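Local coordinates for protein acyl-CoA dehydrogenase (Bacillus anthracis, PDB 3OWA) that binds flavin-adenine dinucleotide and, as an acyl-CoA dehydrogenase, probably oxidises acyl-CoA thioesters to their 2-enoyl forms, at residues K136-L141 with I211-Y216; G204-A209 with G252-G257; P223-M228 with T235-L240; G229-S234 with M397-R402. All coordinates share one frame; numbering follows the deposited sequence.

Interaction 1. Residues K136-L141 with I211-Y216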
loop_
_atom_site.group_PDB
_atom_site.type_symbol
_atom_site.label_atom_id
_atom_site.label_comp_id
_atom_site.label_asym_id
_atom_site.label_seq_id
_atom_site.Cartn_x
_atom_site.Cartn_y
_atom_site.Cartn_z
ATOM N N LYS A 136 -6.457 25.960 -35.711
ATOM C CA LYS A 136 -6.002 27.353 -35.781
ATOM C C LYS A 136 -6.733 28.227 -34.796
ATOM O O LYS A 136 -6.166 29.169 -34.280
ATOM C CB LYS A 136 -6.095 27.941 -37.204
ATOM C CG LYS A 136 -5.065 27.345 -38.141
ATOM C CD LYS A 136 -4.690 28.308 -39.268
ATOM C CE LYS A 136 -3.285 28.929 -39.076
ATOM N NZ LYS A 136 -2.141 27.932 -39.123
ATOM N N LYS A 137 -7.990 27.897 -34.527
ATOM C CA LYS A 137 -8.746 28.557 -33.487
ATOM C C LYS A 137 -8.201 28.261 -32.074
ATOM O O LYS A 137 -7.838 29.195 -31.355
ATOM C CB LYS A 137 -10.223 28.161 -33.579
ATOM C CG LYS A 137 -11.175 28.890 -32.627
ATOM C CD LYS A 137 -12.528 29.052 -33.292
ATOM C CE LYS A 137 -13.705 28.568 -32.469
ATOM N NZ LYS A 137 -14.328 29.543 -31.528
ATOM N N TYR A 138 -8.159 26.988 -31.665
ATOM C CA TYR A 138 -7.971 26.681 -30.235
ATOM C C TYR A 138 -6.521 26.582 -29.798
ATOM O O TYR A 138 -6.175 27.083 -28.740
ATOM C CB TYR A 138 -8.796 25.462 -29.774
ATOM C CG TYR A 138 -10.290 25.743 -29.770
ATOM C CD1 TYR A 138 -11.102 25.339 -30.840
ATOM C CD2 TYR A 138 -10.893 26.441 -28.717
ATOM C CE1 TYR A 138 -12.488 25.612 -30.861
ATOM C CE2 TYR A 138 -12.279 26.725 -28.721
ATOM C CZ TYR A 138 -13.061 26.303 -29.799
ATOM O OH TYR A 138 -14.408 26.558 -29.835
ATOM N N LEU A 139 -5.671 25.999 -30.629
ATOM C CA LEU A 139 -4.299 25.667 -30.210
ATOM C C LEU A 139 -3.385 26.837 -29.800
ATOM O O LEU A 139 -2.690 26.714 -28.784
ATOM C CB LEU A 139 -3.605 24.750 -31.202
ATOM C CG LEU A 139 -4.289 23.397 -31.371
ATOM C CD1 LEU A 139 -3.480 22.588 -32.342
ATOM C CD2 LEU A 139 -4.394 22.657 -30.034
ATOM N N PRO A 140 -3.386 27.965 -30.576
ATOM C CA PRO A 140 -2.513 29.084 -30.211
ATOM C C PRO A 140 -2.768 29.550 -28.788
ATOM O O PRO A 140 -1.857 29.950 -28.098
ATOM C CB PRO A 140 -2.892 30.194 -31.217
ATOM C CG PRO A 140 -3.362 29.440 -32.443
ATOM C CD PRO A 140 -4.013 28.168 -31.902
ATOM N N LEU A 141 -4.009 29.462 -28.352
ATOM C CA LEU A 141 -4.408 29.923 -27.048
ATOM C C LEU A 141 -4.096 28.875 -25.957
ATOM O O LEU A 141 -3.636 29.222 -24.865
ATOM C CB LEU A 141 -5.895 30.208 -27.091
ATOM C CG LEU A 141 -6.347 31.252 -28.124
ATOM C CD1 LEU A 141 -7.805 30.961 -28.493
ATOM C CD2 LEU A 141 -6.163 32.698 -27.538
ATOM N N ILE A 211 -15.963 19.932 -28.755
ATOM C CA ILE A 211 -15.232 21.001 -28.071
ATOM C C ILE A 211 -16.274 21.947 -27.480
ATOM O O ILE A 211 -17.136 22.518 -28.192
ATOM C CB ILE A 211 -14.309 21.752 -29.029
ATOM C CG1 ILE A 211 -13.346 20.776 -29.714
ATOM C CG2 ILE A 211 -13.637 22.957 -28.320
ATOM C CD1 ILE A 211 -12.717 21.315 -31.040
ATOM N N VAL A 212 -16.266 22.059 -26.159
ATOM C CA VAL A 212 -17.303 22.799 -25.480
ATOM C C VAL A 212 -16.609 23.894 -24.677
ATOM O O VAL A 212 -15.811 23.596 -23.785
ATOM C CB VAL A 212 -18.088 21.897 -24.515
ATOM C CG1 VAL A 212 -19.150 22.730 -23.749
ATOM C CG2 VAL A 212 -18.728 20.729 -25.279
ATOM N N GLU A 213 -16.924 25.145 -24.987
ATOM C CA GLU A 213 -16.422 26.270 -24.203
ATOM C C GLU A 213 -17.234 26.479 -22.927
ATOM O O GLU A 213 -18.479 26.353 -22.922
ATOM C CB GLU A 213 -16.427 27.529 -25.077
ATOM C CG GLU A 213 -15.444 27.409 -26.237
ATOM C CD GLU A 213 -15.357 28.680 -27.094
ATOM O OE1 GLU A 213 -14.952 28.591 -28.275
ATOM O OE2 GLU A 213 -15.693 29.770 -26.596
ATOM N N LYS A 214 -16.529 26.808 -21.847
ATOM C CA LYS A 214 -17.156 27.129 -20.559
ATOM C C LYS A 214 -18.250 28.192 -20.692
ATOM O O LYS A 214 -19.318 28.079 -20.072
ATOM C CB LYS A 214 -16.085 27.566 -19.538
ATOM C CG LYS A 214 -16.608 27.818 -18.125
ATOM C CD LYS A 214 -17.435 26.636 -17.584
ATOM C CE LYS A 214 -17.467 26.634 -16.055
ATOM N NZ LYS A 214 -18.293 27.698 -15.375
ATOM N N ASP A 215 -18.000 29.186 -21.543
ATOM C CA ASP A 215 -18.935 30.296 -21.755
ATOM C C ASP A 215 -20.162 30.009 -22.642
ATOM O O ASP A 215 -21.054 30.866 -22.748
ATOM C CB ASP A 215 -18.160 31.524 -22.263
ATOM C CG ASP A 215 -17.370 32.207 -21.145
ATOM O OD1 ASP A 215 -16.442 32.985 -21.461
ATOM O OD2 ASP A 215 -17.673 31.956 -19.942
ATOM N N TYR A 216 -20.269 28.798 -23.194
ATOM C CA TYR A 216 -21.475 28.452 -23.975
ATOM C C TYR A 216 -22.685 28.410 -23.031
ATOM O O TYR A 216 -22.550 28.092 -21.846
ATOM C CB TYR A 216 -21.342 27.078 -24.674
ATOM C CG TYR A 216 -20.358 27.047 -25.857
ATOM C CD1 TYR A 216 -19.911 28.228 -26.447
ATOM C CD2 TYR A 216 -19.932 25.820 -26.414
ATOM C CE1 TYR A 216 -19.038 28.219 -27.555
ATOM C CE2 TYR A 216 -19.048 25.795 -27.518
ATOM C CZ TYR A 216 -18.585 27.001 -28.059
ATOM O OH TYR A 216 -17.730 27.011 -29.151
HETATM O O HOH W 1 -17.641 29.330 -30.652
HETATM O O HOH W 2 -12.617 30.304 -29.529
#
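Y138 and E213 both carry CG anti to the carbonyl carbon (chi1 -69° and -65°), and beyond CG the E213 chain runs extended, which brings its carboxylate to the rim of the phenol. The two side chains cross obliquely: Y138 OH donates to E213 OE1 over 2.6 Å, a short bond that uses the anti lone pair of the oxygen, the one turned away from OE2. Ring and carboxylate planes stand 81° apart, with the carboxylate at the ring edge. I211 approaches from a different direction. Its CG2 methyl lies over one face of the Y138 ring in a CH-pi contact, 3.9 Å from the centroid and displaced toward the rim, while CG of K137 covers the opposite face. The K137 chain then bends around so that NZ makes a long, weak salt bridge to E213 OE1 at 3.4 Å. Water 2 supports this link, accepting from K137 NZ at 2.7 Å and donating to E213 OE1. A second water joins Y216 OH, 2.8 Å away, more weakly to the lysine. E213 CB lies over the centre of one face of the Y216 ring. Outside the two segments, N249 ND2 hydrogen-bonds to Y138 OH and to the carbonyl of I211, tying the helix 132-144 to the edge of the beta domain. One carboxylate oxygen thus collects a phenol, an ammonium group and a water; this convergence would be expected to stabilise E213 as the anion and to polarise the Y138 hydroxyl.

Interaction 2. Residues G204-A209 with G252-G257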
loop_
_atom_site.group_PDB
_atom_site.type_symbol
_atom_site.label_atom_id
_atom_site.label_comp_id
_atom_site.label_asym_id
_atom_site.label_seq_id
_atom_site.Cartn_x
_atom_site.Cartn_y
_atom_site.Cartn_z
ATOM N N GLY A 204 -28.672 10.130 -28.561
ATOM C CA GLY A 204 -28.591 9.084 -27.556
ATOM C C GLY A 204 -28.089 7.775 -28.125
ATOM O O GLY A 204 -28.256 6.724 -27.508
ATOM N N GLU A 205 -27.439 7.848 -29.283
ATOM C CA GLU A 205 -27.039 6.660 -30.016
ATOM C C GLU A 205 -25.548 6.666 -30.374
ATOM O O GLU A 205 -24.859 5.695 -30.105
ATOM C CB GLU A 205 -27.897 6.537 -31.286
ATOM C CG GLU A 205 -27.991 5.136 -31.855
ATOM C CD GLU A 205 -28.756 4.141 -30.958
ATOM O OE1 GLU A 205 -29.462 4.565 -30.003
ATOM O OE2 GLU A 205 -28.650 2.919 -31.225
ATOM N N HIS A 206 -25.061 7.773 -30.929
ATOM C CA HIS A 206 -23.762 7.818 -31.579
ATOM C C HIS A 206 -22.729 8.577 -30.725
ATOM O O HIS A 206 -22.740 9.828 -30.652
ATOM C CB HIS A 206 -23.876 8.466 -32.962
ATOM C CG HIS A 206 -24.840 7.782 -33.885
ATOM N ND1 HIS A 206 -25.832 8.466 -34.557
ATOM C CD2 HIS A 206 -24.966 6.485 -34.254
ATOM C CE1 HIS A 206 -26.525 7.620 -35.302
ATOM N NE2 HIS A 206 -26.030 6.410 -35.125
ATOM N N PHE A 207 -21.830 7.795 -30.126
ATOM C CA PHE A 207 -20.854 8.268 -29.154
ATOM C C PHE A 207 -19.855 9.165 -29.871
ATOM O O PHE A 207 -19.161 8.716 -30.798
ATOM C CB PHE A 207 -20.167 7.056 -28.539
ATOM C CG PHE A 207 -19.158 7.387 -27.472
ATOM C CD1 PHE A 207 -19.574 7.599 -26.160
ATOM C CD2 PHE A 207 -17.789 7.462 -27.782
ATOM C CE1 PHE A 207 -18.635 7.891 -25.146
ATOM C CE2 PHE A 207 -16.843 7.750 -26.788
ATOM C CZ PHE A 207 -17.263 7.964 -25.471
ATOM N N SER A 208 -19.798 10.434 -29.461
ATOM C CA SER A 208 -19.069 11.466 -30.219
ATOM C C SER A 208 -18.364 12.485 -29.300
ATOM O O SER A 208 -18.770 12.645 -28.188
ATOM C CB SER A 208 -20.060 12.232 -31.141
ATOM O OG SER A 208 -20.771 11.345 -31.994
ATOM N N ALA A 209 -17.315 13.151 -29.774
ATOM C CA ALA A 209 -16.613 14.135 -28.957
ATOM C C ALA A 209 -16.933 15.537 -29.433
ATOM O O ALA A 209 -17.177 15.736 -30.628
ATOM C CB ALA A 209 -15.103 13.876 -28.990
ATOM N N GLY A 252 -13.882 15.128 -34.707
ATOM C CA GLY A 252 -13.834 13.825 -35.368
ATOM C C GLY A 252 -15.186 13.523 -36.007
ATOM O O GLY A 252 -15.941 14.436 -36.369
ATOM N N GLU A 253 -15.510 12.248 -36.147
ATOM C CA GLU A 253 -16.726 11.882 -36.885
ATOM C C GLU A 253 -17.808 11.448 -35.923
ATOM O O GLU A 253 -17.509 10.893 -34.858
ATOM C CB GLU A 253 -16.466 10.727 -37.864
ATOM C CG GLU A 253 -15.396 11.003 -38.898
ATOM C CD GLU A 253 -15.430 9.969 -40.007
ATOM O OE1 GLU A 253 -16.351 10.038 -40.853
ATOM O OE2 GLU A 253 -14.554 9.070 -40.024
ATOM N N ILE A 254 -19.059 11.689 -36.324
ATOM C CA ILE A 254 -20.221 11.233 -35.578
ATOM C C ILE A 254 -20.164 9.737 -35.291
ATOM O O ILE A 254 -19.957 8.933 -36.198
ATOM C CB ILE A 254 -21.568 11.604 -36.284
ATOM C CG1 ILE A 254 -21.792 13.128 -36.299
ATOM C CG2 ILE A 254 -22.747 10.928 -35.599
ATOM C CD1 ILE A 254 -22.936 13.549 -37.286
ATOM N N GLY A 255 -20.327 9.362 -34.013
ATOM C CA GLY A 255 -20.347 7.960 -33.644
ATOM C C GLY A 255 -18.965 7.316 -33.539
ATOM O O GLY A 255 -18.859 6.132 -33.240
ATOM N N LYS A 256 -17.903 8.087 -33.784
ATOM C CA LYS A 256 -16.552 7.545 -33.710
ATOM C C LYS A 256 -15.756 8.198 -32.566
ATOM O O LYS A 256 -14.530 8.332 -32.645
ATOM C CB LYS A 256 -15.838 7.697 -35.063
ATOM C CG LYS A 256 -16.593 6.979 -36.204
ATOM C CD LYS A 256 -15.747 6.768 -37.431
ATOM C CE LYS A 256 -16.563 6.091 -38.549
ATOM N NZ LYS A 256 -17.128 4.755 -38.133
ATOM N N GLY A 257 -16.470 8.581 -31.506
ATOM C CA GLY A 257 -15.837 9.147 -30.318
ATOM C C GLY A 257 -14.857 8.172 -29.674
ATOM O O GLY A 257 -13.857 8.617 -29.077
HETATM O O HOH W 3 -21.457 5.150 -31.187
HETATM O O HOH W 4 -16.399 12.015 -32.465
#
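S208 meets the turn at 253-256 through its hydroxyl. From CB, which comes no nearer than 4.1 Å to G255 N, chi1 of -55° sets OG anti to the carbonyl carbon, within reach of the G255 amide. There OG accepts the amide of G255 at 2.9 Å in an almost straight bond (176° at the hydrogen), lies 3.6 Å from I254 CA, and donates back to H206 O at 2.8 Å, approaching that oxygen from above the carbonyl plane. Next to it H206 CB packs on G255 CA and on I254 CG2, the H206 and I254 side chains crossing at a slant. One residue along from H206, F207 O receives the amide of G257 at 2.8 Å, and the F207 ring turns its edge to G257, CE2 lying 3.5 Å from G257 C. Y199 of the adjacent strand 195-202 meets the same ring. Water 4 bridges A209 N and E253 O where the strand pairing with 250-251 gives out. The type II turn, with G255 at positive phi, presents its amide to the serine. With one bond accepted and one donated, S208 OG is satisfied at a largely buried position and links the backbone of strand 206-213 to the turn that leads into helix 257-293.

Interaction 3. Residues P223-M228 with T235-L240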
loop_
_atom_site.group_PDB
_atom_site.type_symbol
_atom_site.label_atom_id
_atom_site.label_comp_id
_atom_site.label_asym_id
_atom_site.label_seq_id
_atom_site.Cartn_x
_atom_site.Cartn_y
_atom_site.Cartn_z
ATOM N N PRO A 223 -19.861 22.268 -6.956
ATOM C CA PRO A 223 -18.792 22.574 -6.041
ATOM C C PRO A 223 -17.591 21.604 -6.185
ATOM O O PRO A 223 -17.743 20.482 -6.716
ATOM C CB PRO A 223 -19.465 22.364 -4.660
ATOM C CG PRO A 223 -20.952 22.608 -4.922
ATOM C CD PRO A 223 -21.145 21.963 -6.257
ATOM N N GLU A 224 -16.407 22.038 -5.748
ATOM C CA GLU A 224 -15.230 21.145 -5.658
ATOM C C GLU A 224 -15.502 19.847 -4.896
ATOM O O GLU A 224 -16.209 19.860 -3.900
ATOM C CB GLU A 224 -14.085 21.836 -4.975
ATOM C CG GLU A 224 -13.477 22.918 -5.847
ATOM C CD GLU A 224 -12.680 22.378 -7.057
ATOM O OE1 GLU A 224 -12.050 21.323 -6.890
ATOM O OE2 GLU A 224 -12.639 23.019 -8.165
ATOM N N GLU A 225 -14.930 18.737 -5.351
ATOM C CA GLU A 225 -14.921 17.515 -4.559
ATOM C C GLU A 225 -13.959 17.628 -3.384
ATOM O O GLU A 225 -12.952 18.384 -3.452
ATOM C CB GLU A 225 -14.427 16.333 -5.427
ATOM C CG GLU A 225 -15.305 16.069 -6.594
ATOM C CD GLU A 225 -16.564 15.360 -6.209
ATOM O OE1 GLU A 225 -17.287 14.929 -7.130
ATOM O OE2 GLU A 225 -16.834 15.178 -5.004
ATOM N N LYS A 226 -14.261 16.898 -2.316
ATOM C CA LYS A 226 -13.351 16.730 -1.168
ATOM C C LYS A 226 -12.572 15.447 -1.355
ATOM O O LYS A 226 -13.144 14.385 -1.437
ATOM C CB LYS A 226 -14.149 16.752 0.152
ATOM C CG LYS A 226 -14.880 18.052 0.375
ATOM C CD LYS A 226 -15.745 18.000 1.611
ATOM C CE LYS A 226 -16.521 19.311 1.794
ATOM N NZ LYS A 226 -17.810 19.304 1.027
ATOM N N LYS A 227 -11.257 15.537 -1.528
ATOM C CA LYS A 227 -10.513 14.390 -2.008
ATOM C C LYS A 227 -9.485 13.946 -0.998
ATOM O O LYS A 227 -8.948 14.783 -0.243
ATOM C CB LYS A 227 -9.725 14.740 -3.325
ATOM C CG LYS A 227 -10.676 15.266 -4.432
ATOM C CD LYS A 227 -10.063 15.268 -5.862
ATOM C CE LYS A 227 -8.803 16.156 -6.080
ATOM N NZ LYS A 227 -8.964 17.554 -5.563
HETATM N N MSE A 228 -9.038 12.706 -1.147
HETATM C CA MSE A 228 -7.952 12.190 -0.266
HETATM C C MSE A 228 -6.631 12.921 -0.468
HETATM O O MSE A 228 -5.884 13.201 0.487
HETATM C CB MSE A 228 -7.638 10.760 -0.620
HETATM C CG MSE A 228 -6.605 10.106 0.377
HETATM SE SE MSE A 228 -6.148 8.357 -0.181
HETATM C CE MSE A 228 -7.797 7.341 0.149
ATOM N N THR A 235 -11.452 19.670 -9.121
ATOM C CA THR A 235 -12.152 18.489 -9.541
ATOM C C THR A 235 -13.634 18.719 -9.306
ATOM O O THR A 235 -14.041 18.887 -8.168
ATOM C CB THR A 235 -11.668 17.211 -8.716
ATOM O OG1 THR A 235 -10.218 17.091 -8.798
ATOM C CG2 THR A 235 -12.234 15.930 -9.296
ATOM N N ARG A 236 -14.441 18.865 -10.366
ATOM C CA ARG A 236 -15.867 19.152 -10.216
ATOM C C ARG A 236 -16.671 18.388 -11.215
ATOM O O ARG A 236 -16.139 17.845 -12.162
ATOM C CB ARG A 236 -16.181 20.649 -10.480
ATOM C CG ARG A 236 -15.359 21.667 -9.661
ATOM C CD ARG A 236 -15.840 23.063 -9.975
ATOM N NE ARG A 236 -15.109 24.042 -9.163
ATOM C CZ ARG A 236 -15.436 25.321 -9.101
ATOM N NH1 ARG A 236 -16.522 25.781 -9.759
ATOM N NH2 ARG A 236 -14.697 26.139 -8.346
ATOM N N THR A 237 -17.989 18.397 -11.051
ATOM C CA THR A 237 -18.835 17.816 -12.063
ATOM C C THR A 237 -19.136 18.928 -13.082
ATOM O O THR A 237 -19.413 20.063 -12.686
ATOM C CB THR A 237 -20.161 17.314 -11.375
ATOM O OG1 THR A 237 -19.827 16.155 -10.614
ATOM C CG2 THR A 237 -21.253 16.960 -12.400
ATOM N N LEU A 238 -19.079 18.607 -14.371
ATOM C CA LEU A 238 -19.525 19.525 -15.425
ATOM C C LEU A 238 -20.997 19.311 -15.712
ATOM O O LEU A 238 -21.412 18.193 -16.065
ATOM C CB LEU A 238 -18.720 19.263 -16.680
ATOM C CG LEU A 238 -19.028 20.160 -17.894
ATOM C CD1 LEU A 238 -18.666 21.628 -17.630
ATOM C CD2 LEU A 238 -18.207 19.615 -19.082
ATOM N N ILE A 239 -21.800 20.356 -15.566
ATOM C CA ILE A 239 -23.276 20.184 -15.687
ATOM C C ILE A 239 -23.732 20.793 -17.027
ATOM O O ILE A 239 -23.452 21.975 -17.321
ATOM C CB ILE A 239 -23.980 20.890 -14.519
ATOM C CG1 ILE A 239 -23.396 20.416 -13.146
ATOM C CG2 ILE A 239 -25.520 20.801 -14.631
ATOM C CD1 ILE A 239 -23.896 21.284 -11.945
ATOM N N LEU A 240 -24.375 19.975 -17.855
ATOM C CA LEU A 240 -24.825 20.394 -19.171
ATOM C C LEU A 240 -26.355 20.398 -19.200
ATOM O O LEU A 240 -26.987 19.340 -19.222
ATOM C CB LEU A 240 -24.246 19.447 -20.252
ATOM C CG LEU A 240 -22.715 19.345 -20.169
ATOM C CD1 LEU A 240 -22.161 18.161 -20.930
ATOM C CD2 LEU A 240 -22.005 20.693 -20.549
HETATM O O HOH W 5 -17.284 15.513 -9.693
#
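E224 folds its carboxylate over the start of strand 235-240, bent at chi2 (-71°) so that the two oxygens take different partners. OE1 receives the T235 amide at 2.8 Å on its syn side. OE2 is met by R236 NE at 2.9 Å from above the carboxylate plane; the oxygen nevertheless lies close to the guanidinium plane, so this salt bridge joins two groups turned 72° apart. S234 OG, just before the strand, adds a further hydrogen bond to OE2. A backbone bond completes the grip: E225 N donates to T235 O at 3.0 Å, approaching nearly along the C=O axis (169°). The E225 side chain crosses T235 at about a right angle, CG lying 4.1 Å from T235 CG2, and its OE1 takes a water, 2.6 Å away, that also contacts T237 OG1. Farther along, the aliphatic end of K227 lies against T235, with CE 3.2 Å from OG1. The K227 ammonium itself is held chiefly by the carbonyl of S233. M389 of the second subunit packs on both E225 and K227. K227 and T235 also touch the bound flavin-adenine dinucleotide, so the contact joins the loop that follows strand 219-221 to the strand after it, forming part of the cofactor pocket on the beta domain characteristic of acyl-CoA dehydrogenases.

Interaction 4. Residues G229-S234 with M397-R402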
loop_
_atom_site.group_PDB
_atom_site.type_symbol
_atom_site.label_atom_id
_atom_site.label_comp_id
_atom_site.label_asym_id
_atom_site.label_seq_id
_atom_site.Cartn_x
_atom_site.Cartn_y
_atom_site.Cartn_z
ATOM N N GLY A 229 -6.308 13.128 -1.725
ATOM C CA GLY A 229 -5.002 13.677 -2.108
ATOM C C GLY A 229 -5.135 14.509 -3.369
ATOM O O GLY A 229 -6.245 14.806 -3.797
ATOM N N ILE A 230 -3.988 14.849 -3.985
ATOM C CA ILE A 230 -3.955 15.853 -5.074
ATOM C C ILE A 230 -4.970 16.975 -4.833
ATOM O O ILE A 230 -5.715 17.409 -5.709
ATOM C CB ILE A 230 -4.050 15.251 -6.517
ATOM C CG1 ILE A 230 -5.365 14.493 -6.773
ATOM C CG2 ILE A 230 -2.805 14.375 -6.789
ATOM C CD1 ILE A 230 -5.614 14.107 -8.286
ATOM N N LYS A 231 -4.998 17.446 -3.610
ATOM C CA LYS A 231 -5.984 18.450 -3.207
ATOM C C LYS A 231 -5.901 19.754 -3.962
ATOM O O LYS A 231 -6.887 20.428 -4.121
ATOM C CB LYS A 231 -5.827 18.730 -1.719
ATOM C CG LYS A 231 -6.300 17.524 -0.845
ATOM C CD LYS A 231 -6.097 17.861 0.630
ATOM C CE LYS A 231 -6.740 16.807 1.507
ATOM N NZ LYS A 231 -6.807 17.281 2.940
ATOM N N CYS A 232 -4.731 20.118 -4.479
ATOM C CA CYS A 232 -4.671 21.335 -5.231
ATOM C C CYS A 232 -5.138 21.181 -6.690
ATOM O O CYS A 232 -5.242 22.177 -7.383
ATOM C CB CYS A 232 -3.248 21.873 -5.208
ATOM S SG CYS A 232 -2.158 20.828 -6.033
ATOM N N SER A 233 -5.477 19.971 -7.160
ATOM C CA SER A 233 -6.102 19.851 -8.470
ATOM C C SER A 233 -7.616 20.133 -8.376
ATOM O O SER A 233 -8.349 19.496 -7.577
ATOM C CB SER A 233 -5.869 18.410 -8.986
ATOM O OG SER A 233 -6.485 18.213 -10.269
ATOM N N SER A 234 -8.147 21.006 -9.233
ATOM C CA SER A 234 -9.582 21.289 -9.228
ATOM C C SER A 234 -10.348 20.081 -9.765
ATOM O O SER A 234 -9.925 19.504 -10.778
ATOM C CB SER A 234 -9.876 22.502 -10.129
ATOM O OG SER A 234 -11.322 22.520 -10.369
HETATM N N MSE A 397 2.740 13.138 -0.610
HETATM C CA MSE A 397 3.008 12.207 -1.680
HETATM C C MSE A 397 2.277 10.877 -1.498
HETATM O O MSE A 397 1.772 10.275 -2.478
HETATM C CB MSE A 397 4.516 11.938 -1.722
HETATM C CG MSE A 397 5.270 13.200 -2.264
HETATM SE SE MSE A 397 7.137 12.783 -2.401
HETATM C CE MSE A 397 7.028 11.525 -3.829
ATOM N N TYR A 398 2.274 10.400 -0.262
ATOM C CA TYR A 398 1.557 9.173 0.066
ATOM C C TYR A 398 0.104 9.284 -0.349
ATOM O O TYR A 398 -0.477 8.313 -0.970
ATOM C CB TYR A 398 1.699 8.837 1.601
ATOM C CG TYR A 398 0.995 7.526 1.955
ATOM C CD1 TYR A 398 1.651 6.329 1.800
ATOM C CD2 TYR A 398 -0.346 7.526 2.389
ATOM C CE1 TYR A 398 0.976 5.090 2.091
ATOM C CE2 TYR A 398 -1.003 6.316 2.710
ATOM C CZ TYR A 398 -0.336 5.133 2.547
ATOM O OH TYR A 398 -0.974 3.933 2.824
ATOM N N ARG A 399 -0.552 10.379 0.045
ATOM C CA ARG A 399 -1.990 10.598 -0.313
ATOM C C ARG A 399 -2.192 10.840 -1.817
ATOM O O ARG A 399 -3.109 10.295 -2.406
ATOM C CB ARG A 399 -2.640 11.734 0.489
ATOM C CG ARG A 399 -2.854 11.413 1.986
ATOM C CD ARG A 399 -3.522 12.560 2.752
ATOM N NE ARG A 399 -2.632 13.711 2.890
ATOM C CZ ARG A 399 -2.619 14.793 2.117
ATOM N NH1 ARG A 399 -3.499 14.939 1.125
ATOM N NH2 ARG A 399 -1.752 15.768 2.378
ATOM N N ASP A 400 -1.281 11.568 -2.466
ATOM C CA ASP A 400 -1.467 11.887 -3.879
ATOM C C ASP A 400 -1.351 10.614 -4.709
ATOM O O ASP A 400 -1.946 10.526 -5.792
ATOM C CB ASP A 400 -0.369 12.877 -4.368
ATOM C CG ASP A 400 -0.473 14.291 -3.746
ATOM O OD1 ASP A 400 -1.501 14.694 -3.107
ATOM O OD2 ASP A 400 0.531 15.053 -3.937
ATOM N N SER A 401 -0.501 9.665 -4.292
ATOM C CA SER A 401 -0.131 8.526 -5.117
ATOM C C SER A 401 -1.354 7.639 -5.371
ATOM O O SER A 401 -1.503 7.051 -6.455
ATOM C CB SER A 401 0.931 7.682 -4.367
ATOM O OG SER A 401 1.124 6.390 -4.960
ATOM N N ARG A 402 -2.242 7.579 -4.394
ATOM C CA ARG A 402 -3.238 6.458 -4.380
ATOM C C ARG A 402 -4.149 6.456 -5.646
ATOM O O ARG A 402 -4.603 5.358 -6.156
ATOM C CB ARG A 402 -4.023 6.506 -3.050
ATOM C CG ARG A 402 -5.061 5.341 -2.870
ATOM C CD ARG A 402 -4.230 4.004 -2.964
ATOM N NE ARG A 402 -5.020 2.775 -3.012
ATOM C CZ ARG A 402 -5.605 2.268 -4.102
ATOM N NH1 ARG A 402 -5.511 2.855 -5.287
ATOM N NH2 ARG A 402 -6.267 1.126 -4.010
HETATM O O HOH W 6 -2.866 16.606 -1.536
#
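I230 offers its backbone amide to D400, and OD1 accepts it at 2.6 Å, with the nitrogen above the carboxylate plane and a bent angle of 145° at the hydrogen. The isoleucine side chain lies beside the same aspartate: CG2 is 3.7 Å from D400 CB, and chi1 of 62° puts CG1 between the backbone nitrogen and carbonyl carbon and leaves CG2, anti to the carbonyl carbon, to meet the aspartate. G229 passes close to the helix, its CA 4.3 Å from that of D400 and oblique to the R399 guanidinium, near NH1. K231 runs extended, and its CE comes 3.8 Å from R399 NH1. The two cationic ends are only 4.4 Å apart (K231 NZ to R399 NH1), a like-charge approach probably eased by nearby acids. Water 6 sits among these groups, donating to D400 OD1 at 2.8 Å and accepting from K231 N and R399 NH1. D400 OD1 therefore takes bonds from both the I230 amide and this water.

The next shell fixes both helix side chains. R396 forms a salt bridge with OD2 of D400, while E395 pairs with R399 NE and the carbonyl of M228 receives R399 NH1. On the loop side, a type I turn from I230 to S233 closes with S233 N on I230 O, and E60 accepts the amide of C232. I230 also lies near the flavin cofactor and packs on I113 and on F388 of the second subunit. On its way from strand 219-221 to strand 235-240 the loop is thereby wedged between helix 110-122 and helix 393-401, and the latter packs on helices 257-293 and 358-383.

How the interactions relate
Following the chain, interaction 1 comes first, closing a loop of 69 residues from helix 132-144 to the end of strand 206-213. Interaction 2 opens within that loop, on the start of the same strand, and closes after it at 252-257, so the two cross. Interaction 3 is nested inside the loop of interaction 2, joining neighbouring segments around the 229-234 loop. Interaction 4 starts from that loop, crosses both interactions 2 and 3, and reaches the distant helix 393-401. Interactions 3 and 4 touch directly through E224 with S234 and K227 with S233. Interactions 1 and 4 tie the beta domain to helices 132-144 and 393-401, interaction 2 to the loop entering helix 257-293, and interaction 3 stays within it.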